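Local coordinates for conserved hypothetical protein (Staphylococcus aureus subsp. aureus, PDB 2AP3), which is of unknown function but belongs to a family of putative cell-wall binding lipoproteins and folds as an elongated bundle of long helices, at residues 145-148 against 149-152; 70-73 against 74-78; 89-92 against 93-97; 126-129 against 130-133. All coordinates share one frame; numbering follows the deposited sequence.

Contact 1 of 4, residues 145-148 against 149-152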
loop_
_atom_site.group_PDB
_atom_site.type_symbol
_atom_site.label_atom_id
_atom_site.label_comp_id
_atom_site.label_asym_id
_atom_site.label_seq_id
_atom_site.Cartn_x
_atom_site.Cartn_y
_atom_site.Cartn_z
ATOM N N THR A 145 9.037 -11.819 15.667
ATOM C CA THR A 145 10.293 -12.137 16.348
ATOM C C THR A 145 10.149 -12.017 17.880
ATOM O O THR A 145 10.612 -12.879 18.623
ATOM C CB THR A 145 11.389 -11.223 15.807
ATOM O OG1 THR A 145 11.613 -11.569 14.440
ATOM C CG2 THR A 145 12.677 -11.373 16.577
ATOM N N LEU A 146 9.484 -10.961 18.337
ATOM C CA LEU A 146 9.232 -10.847 19.778
ATOM C C LEU A 146 8.352 -12.005 20.256
ATOM O O LEU A 146 8.636 -12.597 21.298
ATOM C CB LEU A 146 8.607 -9.507 20.119
ATOM C CG LEU A 146 8.058 -9.323 21.544
ATOM C CD1 LEU A 146 9.154 -9.599 22.595
ATOM C CD2 LEU A 146 7.446 -7.947 21.743
ATOM N N PHE A 147 7.300 -12.326 19.513
ATOM C CA PHE A 147 6.399 -13.384 19.995
ATOM C C PHE A 147 7.061 -14.753 20.039
ATOM O O PHE A 147 6.807 -15.528 20.984
ATOM C CB PHE A 147 5.082 -13.409 19.201
ATOM C CG PHE A 147 4.380 -12.078 19.146
ATOM C CD1 PHE A 147 4.359 -11.232 20.250
ATOM C CD2 PHE A 147 3.766 -11.659 17.968
ATOM C CE1 PHE A 147 3.722 -9.966 20.202
ATOM C CE2 PHE A 147 3.134 -10.398 17.900
ATOM C CZ PHE A 147 3.101 -9.561 19.034
ATOM N N LYS A 148 7.918 -15.047 19.061
ATOM C CA LYS A 148 8.684 -16.295 19.081
ATOM C C LYS A 148 9.590 -16.365 20.308
ATOM O O LYS A 148 9.746 -17.430 20.925
ATOM C CB LYS A 148 9.506 -16.446 17.820
ATOM C CG LYS A 148 8.680 -16.861 16.612
ATOM C CD LYS A 148 9.567 -17.166 15.360
ATOM C CE LYS A 148 10.611 -18.286 15.572
ATOM N NZ LYS A 148 11.452 -18.457 14.355
ATOM N N TYR A 149 10.177 -15.225 20.670
ATOM C CA TYR A 149 11.013 -15.168 21.862
ATOM C C TYR A 149 10.201 -15.505 23.120
ATOM O O TYR A 149 10.658 -16.213 24.010
ATOM C CB TYR A 149 11.695 -13.800 21.939
ATOM C CG TYR A 149 12.441 -13.538 23.228
ATOM C CD1 TYR A 149 13.622 -14.211 23.531
ATOM C CD2 TYR A 149 11.966 -12.602 24.134
ATOM C CE1 TYR A 149 14.297 -13.963 24.714
ATOM C CE2 TYR A 149 12.651 -12.336 25.332
ATOM C CZ TYR A 149 13.817 -13.029 25.609
ATOM O OH TYR A 149 14.514 -12.801 26.783
ATOM N N LEU A 150 8.958 -15.046 23.169
ATOM C CA LEU A 150 8.095 -15.411 24.305
ATOM C C LEU A 150 7.699 -16.892 24.344
ATOM O O LEU A 150 7.286 -17.376 25.414
ATOM C CB LEU A 150 6.791 -14.593 24.274
ATOM C CG LEU A 150 6.909 -13.062 24.259
ATOM C CD1 LEU A 150 5.550 -12.431 24.134
ATOM C CD2 LEU A 150 7.605 -12.555 25.513
ATOM N N ASN A 151 7.755 -17.579 23.192
ATOM C CA ASN A 151 7.293 -18.993 23.016
ATOM C C ASN A 151 8.378 -20.028 23.336
ATOM O O ASN A 151 8.278 -21.226 22.975
ATOM C CB ASN A 151 6.775 -19.218 21.579
ATOM C CG ASN A 151 5.941 -20.494 21.431
ATOM O OD1 ASN A 151 5.133 -20.842 22.312
ATOM N ND2 ASN A 151 6.124 -21.193 20.320
ATOM N N GLN A 152 9.440 -19.568 23.978
ATOM C CA GLN A 152 10.439 -20.484 24.511
ATOM C C GLN A 152 10.612 -20.233 25.985
ATOM O O GLN A 152 10.229 -19.188 26.492
ATOM C CB GLN A 152 11.786 -20.317 23.813
ATOM C CG GLN A 152 12.032 -18.943 23.186
ATOM C CD GLN A 152 12.929 -18.018 24.004
ATOM O OE1 GLN A 152 12.723 -17.780 25.210
ATOM N NE2 GLN A 152 13.916 -17.443 23.323
#

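Contact 2 of 4, residues 70-73 against 74-78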
loop_
_atom_site.group_PDB
_atom_site.type_symbol
_atom_site.label_atom_id
_atom_site.label_comp_id
_atom_site.label_asym_id
_atom_site.label_seq_id
_atom_site.Cartn_x
_atom_site.Cartn_y
_atom_site.Cartn_z
ATOM N N ASP A 70 -1.124 -17.625 19.599
ATOM C CA ASP A 70 -2.098 -16.883 18.803
ATOM C C ASP A 70 -1.519 -15.590 18.221
ATOM O O ASP A 70 -1.893 -15.153 17.095
ATOM C CB ASP A 70 -3.316 -16.582 19.666
ATOM C CG ASP A 70 -4.194 -17.808 19.868
ATOM O OD1 ASP A 70 -3.979 -18.870 19.225
ATOM O OD2 ASP A 70 -5.146 -17.686 20.666
ATOM N N LEU A 71 -0.627 -14.961 18.978
ATOM C CA LEU A 71 0.047 -13.753 18.494
ATOM C C LEU A 71 0.974 -14.046 17.316
ATOM O O LEU A 71 1.034 -13.270 16.367
ATOM C CB LEU A 71 0.805 -13.067 19.618
ATOM C CG LEU A 71 -0.116 -12.307 20.576
ATOM C CD1 LEU A 71 0.628 -12.038 21.887
ATOM C CD2 LEU A 71 -0.640 -11.005 19.926
ATOM N N ILE A 72 1.635 -15.206 17.348
ATOM C CA ILE A 72 2.500 -15.623 16.239
ATOM C C ILE A 72 1.635 -15.851 15.015
ATOM O O ILE A 72 1.913 -15.300 13.951
ATOM C CB ILE A 72 3.279 -16.902 16.592
ATOM C CG1 ILE A 72 4.280 -16.592 17.706
ATOM C CG2 ILE A 72 3.985 -17.483 15.342
ATOM C CD1 ILE A 72 4.962 -17.828 18.304
ATOM N N LYS A 73 0.549 -16.610 15.196
ATOM C CA LYS A 73 -0.366 -16.912 14.086
ATOM C C LYS A 73 -0.919 -15.623 13.495
ATOM O O LYS A 73 -1.023 -15.472 12.270
ATOM C CB LYS A 73 -1.533 -17.772 14.561
ATOM C CG LYS A 73 -2.480 -18.224 13.430
ATOM C CD LYS A 73 -3.514 -19.227 13.894
ATOM C CE LYS A 73 -4.498 -19.569 12.781
ATOM N NZ LYS A 73 -5.374 -18.426 12.412
ATOM N N ASN A 74 -1.275 -14.695 14.381
ATOM C CA ASN A 74 -1.862 -13.428 13.957
ATOM C C ASN A 74 -0.891 -12.578 13.104
ATOM O O ASN A 74 -1.297 -11.929 12.116
ATOM C CB ASN A 74 -2.362 -12.677 15.197
ATOM C CG ASN A 74 -2.906 -11.304 14.863
ATOM O OD1 ASN A 74 -2.174 -10.320 14.747
ATOM N ND2 ASN A 74 -4.227 -11.229 14.718
ATOM N N ALA A 75 0.390 -12.605 13.468
ATOM C CA ALA A 75 1.398 -11.915 12.642
ATOM C C ALA A 75 1.488 -12.590 11.270
ATOM O O ALA A 75 1.472 -11.901 10.233
ATOM C CB ALA A 75 2.734 -11.888 13.360
ATOM N N ASP A 76 1.540 -13.926 11.244
ATOM C CA ASP A 76 1.482 -14.662 9.957
ATOM C C ASP A 76 0.240 -14.294 9.146
ATOM O O ASP A 76 0.313 -14.114 7.923
ATOM C CB ASP A 76 1.551 -16.189 10.153
ATOM C CG ASP A 76 2.882 -16.645 10.658
ATOM O OD1 ASP A 76 3.908 -15.981 10.402
ATOM O OD2 ASP A 76 2.906 -17.714 11.314
ATOM N N ASP A 77 -0.890 -14.165 9.833
ATOM C CA ASP A 77 -2.156 -13.928 9.161
ATOM C C ASP A 77 -2.158 -12.548 8.524
ATOM O O ASP A 77 -2.657 -12.358 7.419
ATOM C CB ASP A 77 -3.316 -14.016 10.172
ATOM C CG ASP A 77 -3.628 -15.432 10.591
ATOM O OD1 ASP A 77 -3.124 -16.385 9.968
ATOM O OD2 ASP A 77 -4.383 -15.558 11.593
ATOM N N ARG A 78 -1.593 -11.578 9.228
ATOM C CA ARG A 78 -1.535 -10.221 8.687
ATOM C C ARG A 78 -0.609 -10.159 7.484
ATOM O O ARG A 78 -0.948 -9.585 6.453
ATOM C CB ARG A 78 -1.117 -9.228 9.772
ATOM C CG ARG A 78 -2.246 -8.989 10.777
ATOM C CD ARG A 78 -1.828 -8.017 11.894
ATOM N NE ARG A 78 -0.853 -8.582 12.831
ATOM C CZ ARG A 78 0.248 -7.958 13.241
ATOM N NH1 ARG A 78 0.541 -6.733 12.815
ATOM N NH2 ARG A 78 1.053 -8.567 14.109
HETATM O O HOH W 1 0.276 -10.614 16.065
#

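Contact 3 of 4, residues 89-92 against 93-97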
loop_
_atom_site.group_PDB
_atom_site.type_symbol
_atom_site.label_atom_id
_atom_site.label_comp_id
_atom_site.label_asym_id
_atom_site.label_seq_id
_atom_site.Cartn_x
_atom_site.Cartn_y
_atom_site.Cartn_z
ATOM N N ILE A 89 -0.917 -4.568 -6.469
ATOM C CA ILE A 89 -0.088 -3.475 -6.969
ATOM C C ILE A 89 0.799 -3.985 -8.089
ATOM O O ILE A 89 1.051 -3.267 -9.059
ATOM C CB ILE A 89 0.710 -2.787 -5.831
ATOM C CG1 ILE A 89 -0.259 -2.021 -4.922
ATOM C CG2 ILE A 89 1.821 -1.889 -6.402
ATOM C CD1 ILE A 89 -0.965 -0.833 -5.649
ATOM N N LYS A 90 1.247 -5.234 -7.972
ATOM C CA LYS A 90 1.997 -5.860 -9.070
ATOM C C LYS A 90 1.136 -5.897 -10.334
ATOM O O LYS A 90 1.618 -5.541 -11.427
ATOM C CB LYS A 90 2.514 -7.251 -8.689
ATOM C CG LYS A 90 3.329 -7.934 -9.787
ATOM C CD LYS A 90 4.155 -9.088 -9.225
ATOM C CE LYS A 90 4.525 -10.119 -10.293
ATOM N NZ LYS A 90 5.532 -9.633 -11.288
ATOM N N LYS A 91 -0.129 -6.282 -10.180
ATOM C CA LYS A 91 -1.061 -6.400 -11.314
ATOM C C LYS A 91 -1.313 -5.023 -11.927
ATOM O O LYS A 91 -1.281 -4.855 -13.147
ATOM C CB LYS A 91 -2.373 -7.043 -10.848
ATOM C CG LYS A 91 -3.495 -7.114 -11.893
ATOM C CD LYS A 91 -4.761 -7.700 -11.260
ATOM C CE LYS A 91 -6.033 -7.322 -11.999
ATOM N NZ LYS A 91 -6.188 -8.053 -13.276
ATOM N N SER A 92 -1.526 -4.036 -11.057
ATOM C CA SER A 92 -1.774 -2.660 -11.454
ATOM C C SER A 92 -0.599 -2.096 -12.268
ATOM O O SER A 92 -0.800 -1.486 -13.336
ATOM C CB SER A 92 -2.046 -1.828 -10.190
ATOM O OG SER A 92 -2.179 -0.452 -10.477
ATOM N N GLU A 93 0.623 -2.311 -11.784
ATOM C CA GLU A 93 1.809 -1.813 -12.475
ATOM C C GLU A 93 1.973 -2.478 -13.840
ATOM O O GLU A 93 2.345 -1.815 -14.811
ATOM C CB GLU A 93 3.081 -1.985 -11.641
ATOM C CG GLU A 93 4.252 -1.164 -12.188
ATOM C CD GLU A 93 5.599 -1.589 -11.650
ATOM O OE1 GLU A 93 6.573 -1.615 -12.432
ATOM O OE2 GLU A 93 5.697 -1.897 -10.449
ATOM N N GLN A 94 1.689 -3.779 -13.909
ATOM C CA GLN A 94 1.750 -4.516 -15.183
ATOM C C GLN A 94 0.781 -3.946 -16.214
ATOM O O GLN A 94 1.118 -3.855 -17.399
ATOM C CB GLN A 94 1.490 -6.014 -14.972
ATOM C CG GLN A 94 2.703 -6.776 -14.442
ATOM C CD GLN A 94 2.472 -8.278 -14.315
ATOM O OE1 GLN A 94 2.659 -8.855 -13.243
ATOM N NE2 GLN A 94 2.074 -8.918 -15.417
ATOM N N ASP A 95 -0.414 -3.571 -15.758
ATOM C CA ASP A 95 -1.431 -2.983 -16.623
ATOM C C ASP A 95 -1.095 -1.536 -16.974
ATOM O O ASP A 95 -1.457 -1.053 -18.053
ATOM C CB ASP A 95 -2.809 -3.041 -15.960
ATOM C CG ASP A 95 -3.374 -4.453 -15.885
ATOM O OD1 ASP A 95 -2.808 -5.375 -16.508
ATOM O OD2 ASP A 95 -4.397 -4.638 -15.198
ATOM N N PHE A 96 -0.412 -0.857 -16.053
ATOM C CA PHE A 96 -0.030 0.544 -16.221
ATOM C C PHE A 96 0.871 0.751 -17.427
ATOM O O PHE A 96 0.589 1.605 -18.271
ATOM C CB PHE A 96 0.658 1.086 -14.957
ATOM C CG PHE A 96 1.536 2.290 -15.207
ATOM C CD1 PHE A 96 2.925 2.168 -15.198
ATOM C CD2 PHE A 96 0.975 3.540 -15.467
ATOM C CE1 PHE A 96 3.741 3.272 -15.437
ATOM C CE2 PHE A 96 1.784 4.650 -15.709
ATOM C CZ PHE A 96 3.166 4.516 -15.695
ATOM N N LYS A 97 1.949 -0.029 -17.501
ATOM C CA LYS A 97 2.971 0.135 -18.540
ATOM C C LYS A 97 2.408 0.030 -19.962
ATOM O O LYS A 97 3.035 0.487 -20.923
ATOM C CB LYS A 97 4.110 -0.871 -18.342
ATOM C CG LYS A 97 4.886 -0.670 -17.057
ATOM C CD LYS A 97 6.105 -1.565 -16.994
ATOM C CE LYS A 97 6.985 -1.187 -15.820
ATOM N NZ LYS A 97 8.208 -2.037 -15.743
#

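Contact 4 of 4, residues 126-129 against 130-133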
loop_
_atom_site.group_PDB
_atom_site.type_symbol
_atom_site.label_atom_id
_atom_site.label_comp_id
_atom_site.label_asym_id
_atom_site.label_seq_id
_atom_site.Cartn_x
_atom_site.Cartn_y
_atom_site.Cartn_z
ATOM N N TYR A 126 4.205 3.463 -7.767
ATOM C CA TYR A 126 4.566 2.053 -7.692
ATOM C C TYR A 126 5.867 1.821 -6.945
ATOM O O TYR A 126 5.989 0.854 -6.194
ATOM C CB TYR A 126 4.573 1.421 -9.080
ATOM C CG TYR A 126 3.213 1.484 -9.739
ATOM C CD1 TYR A 126 2.078 0.980 -9.100
ATOM C CD2 TYR A 126 3.063 2.027 -11.020
ATOM C CE1 TYR A 126 0.824 1.039 -9.710
ATOM C CE2 TYR A 126 1.815 2.075 -11.639
ATOM C CZ TYR A 126 0.707 1.585 -10.976
ATOM O OH TYR A 126 -0.528 1.633 -11.581
ATOM N N LYS A 127 6.838 2.717 -7.124
ATOM C CA LYS A 127 8.095 2.601 -6.396
ATOM C C LYS A 127 7.890 2.823 -4.893
ATOM O O LYS A 127 8.425 2.079 -4.056
ATOM C CB LYS A 127 9.132 3.576 -6.957
ATOM C CG LYS A 127 10.508 3.411 -6.329
ATOM C CD LYS A 127 11.527 4.409 -6.844
ATOM C CE LYS A 127 12.759 4.397 -5.957
ATOM N NZ LYS A 127 13.769 5.403 -6.395
ATOM N N LEU A 128 7.116 3.839 -4.544
ATOM C CA LEU A 128 6.893 4.122 -3.138
ATOM C C LEU A 128 6.054 3.026 -2.489
ATOM O O LEU A 128 6.214 2.750 -1.298
ATOM C CB LEU A 128 6.272 5.502 -2.932
ATOM C CG LEU A 128 7.243 6.691 -2.915
ATOM C CD1 LEU A 128 6.436 7.990 -2.864
ATOM C CD2 LEU A 128 8.196 6.597 -1.718
ATOM N N HIS A 129 5.183 2.379 -3.260
ATOM C CA HIS A 129 4.468 1.256 -2.654
ATOM C C HIS A 129 5.409 0.113 -2.266
ATOM O O HIS A 129 5.238 -0.508 -1.207
ATOM C CB HIS A 129 3.349 0.700 -3.531
ATOM C CG HIS A 129 2.493 -0.269 -2.781
ATOM N ND1 HIS A 129 2.788 -1.613 -2.708
ATOM C CD2 HIS A 129 1.438 -0.066 -1.960
ATOM C CE1 HIS A 129 1.914 -2.210 -1.913
ATOM N NE2 HIS A 129 1.068 -1.297 -1.467
ATOM N N SER A 130 6.383 -0.179 -3.129
ATOM C CA SER A 130 7.403 -1.188 -2.807
ATOM C C SER A 130 8.140 -0.861 -1.494
ATOM O O SER A 130 8.345 -1.741 -0.655
ATOM C CB SER A 130 8.407 -1.319 -3.956
ATOM O OG SER A 130 9.400 -2.276 -3.640
ATOM N N ASP A 131 8.514 0.411 -1.314
ATOM C CA ASP A 131 9.159 0.857 -0.072
ATOM C C ASP A 131 8.212 0.649 1.113
ATOM O O ASP A 131 8.599 0.152 2.179
ATOM C CB ASP A 131 9.503 2.343 -0.163
ATOM C CG ASP A 131 10.595 2.646 -1.162
ATOM O OD1 ASP A 131 11.330 1.723 -1.580
ATOM O OD2 ASP A 131 10.731 3.839 -1.522
ATOM N N TYR A 132 6.962 1.047 0.918
ATOM C CA TYR A 132 5.931 0.876 1.959
ATOM C C TYR A 132 5.736 -0.618 2.338
ATOM O O TYR A 132 5.712 -0.985 3.529
ATOM C CB TYR A 132 4.619 1.553 1.508
ATOM C CG TYR A 132 3.416 1.160 2.331
ATOM C CD1 TYR A 132 3.241 1.654 3.617
ATOM C CD2 TYR A 132 2.458 0.267 1.830
ATOM C CE1 TYR A 132 2.151 1.291 4.379
ATOM C CE2 TYR A 132 1.348 -0.121 2.595
ATOM C CZ TYR A 132 1.203 0.409 3.876
ATOM O OH TYR A 132 0.121 0.056 4.659
ATOM N N ALA A 133 5.603 -1.478 1.324
ATOM C CA ALA A 133 5.437 -2.917 1.559
ATOM C C ALA A 133 6.631 -3.483 2.334
ATOM O O ALA A 133 6.458 -4.253 3.264
ATOM C CB ALA A 133 5.264 -3.657 0.250
#

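Contact 1 of 4, residues 145-148 against 149-152
The Phe147 ring meets Leu150 at its edge, close to the ring plane: CD1 of Phe147 lies 4.2 Å from CD1 of Leu150, so this methyl adjoins the rim of the ring. CB of Leu71, from helix 61-96, lies over one face of the ring, while Ile72 meets CB of Phe147. The second flat group, Tyr149, forms a cation-pi pair with Lys163, while its CD2 comes within 4.4 Å of Leu146 CD1. With CG of Tyr149 anti to its own backbone N (chi1 172°), the phenol points away from the preceding turn, towards the connection to helix 157-195, where its OH is hydrogen-bonded to the N of Thr156. Leu146 serves a second neighbour as well, placing CD1 4.4 Å from Leu150 CD2. These spacings of three and four residues put the partners on adjoining turns at the C-terminal end of helix 109-150, one long helix of the bundle, whose side chains here pack on helices 61-96 and 157-195. Leu150 N donates to Leu146 O at 3.1 Å and lies in the plane of that carbonyl. At Asn151 the stronger bond shifts to the i to i+3 carbonyl: its N donates to Lys148 O at 3.0 Å, standing 70° out of the carbonyl plane, and only weakly to Phe147 O. Asn151 OD1 accepts a hydrogen bond from Lys69 NZ. CG of Leu150 meanwhile sits 3.5 Å from Leu146 O.

Contact 2 of 4, residues 70-73 against 74-78
Lys73 and Asp77, on successive turns in the N-terminal half of helix 61-96, make a local i to i+4 contact at the bundle surface, a salt bridge, while Leu71 and Asn74 face helix 33-50. NZ of Lys73 lies 3.1 Å from OD2 of Asp77, which receives it on its syn lone pair. The lysine leaves the helix with CG anti to the backbone N (chi1 -175°), runs straight as far as CE, and bends at its last torsion (-68°) to bring the ammonium over to the carboxylate. Beneath them, Asp77 N donates to Lys73 O at 2.8 Å, so backbone and side chains bind the same pair.

Towards helix 33-50 the pairing is neutral to charged. Arg78 NE donates to Asn74 OD1 at 2.9 Å, approaching from above the plane of the amide carbonyl. A water adds a second donor to OD1, at 2.8 Å, gives its other hydrogen to Leu71 O, and accepts from Arg78 NH2. The amide is fixed at its other end by ND2, hydrogen-bonded to Leu45 O, and Arg78 NH2 also forms a salt bridge with Glu143 of helix 109-150. Asp76, beside Ile72, turns to Lys144 instead.

Two donors to Asn74 OD1 and one acceptor for ND2 thus define which way the buried amide is turned. The guanidinium donates to an amide and a water and pairs with a carboxylate, an arrangement that would probably steady it among three helices.

Contact 3 of 4, residues 89-92 against 93-97
Different first torsions bring Lys90 and Gln94 together: CG of Lys90 stands anti to its backbone N (chi1 -179°), whereas CG of Gln94 stands beside its own N (chi1 -79°). The pair spans one turn near the C-terminal end of helix 61-96, an i to i+4 neighbourhood on the outer surface of the helical bundle. The two chains lean across one another, and a bend at the last torsion of Lys90 curls its end around OE1 of Gln94. Gln94 OE1 consequently lies 3.6 Å from both NZ and CG of Lys90, a loose polar approach lined by methylenes. Opposite charges nearby are also only loosely paired. Lys91 NZ stops 4.3 Å from Asp95 OD2, beyond salt-bridge range, and the salt bridge from Lys97 NZ to Glu93 OE1 is long at 3.7 Å. The buried side behaves differently. Ser92 directs OG inward, where it is hydrogen-bonded to Glu32 OE2 and to Tyr126 OH of helix 109-150, while the ring of Phe96 meets that of Tyr126. Ile89 continues the same inner face and packs on His129. The backbone is continuous beneath both faces: Glu93 N donates to Ile89 O at 2.9 Å, and a turn further on Phe96 N donates to Ser92 O at 2.8 Å.

Contact 4 of 4, residues 126-129 against 130-133
Aromatic interaction dominates between His129 and Tyr132, three residues apart on helix 109-150. The pair is an offset edge-to-face stack: the tyrosine turns its edge to the imidazole face, with the planes at 61° and the ring centroids 5.6 Å apart. CD2 of Tyr132 does the touching, 3.9 Å from NE2 of His129. Both rings leave the helix with CG anti to the backbone N (chi1 -170° for His129, 166° for Tyr132), which aims them along the same flank. Apolar contact is slighter; CE1 of His129 comes to 4.2 Å from CB of Ala133. In a separate van der Waals contact, the Leu128 methyl CD2 lies 3.8 Å from the carboxylate oxygen OD2 of Asp131. Hydrogen bonding is that of a regular alpha helix, with Ala133 N donating to His129 O over 2.7 Å. The polar end of the imidazole looks further afield, since NE2 is hydrogen-bonded to Glu85 OE2, which restrains how the ring is turned. Helix 61-96 therefore covers one flank, with Glu85 also against Tyr132 and Phe82 against Ala133. Helix 157-195 covers another, where Tyr181 meets His129 edge-to-face and touches Leu128, and Leu174 packs on Tyr132.

In the fold
From the N terminus, contact 2 comes first on helix 61-96, followed by contact 3 towards the end of that helix; after the connection, helix 109-150 carries contact 4 and finally contact 1 at its C-terminal end. Each is confined to neighbouring turns, so none closes a loop, and none nests in or crosses another. The two helices run antiparallel, which pairs the contacts in reverse order: contacts 1 and 2 join them at the end remote from their connection, contacts 3 and 4 nearer to it, with centres about 13 Å apart. Helix 157-195 lies against contacts 1 and 4. Contacts 1 and 3, with centres about 37 Å apart, lie on opposite sides of the chain's centre.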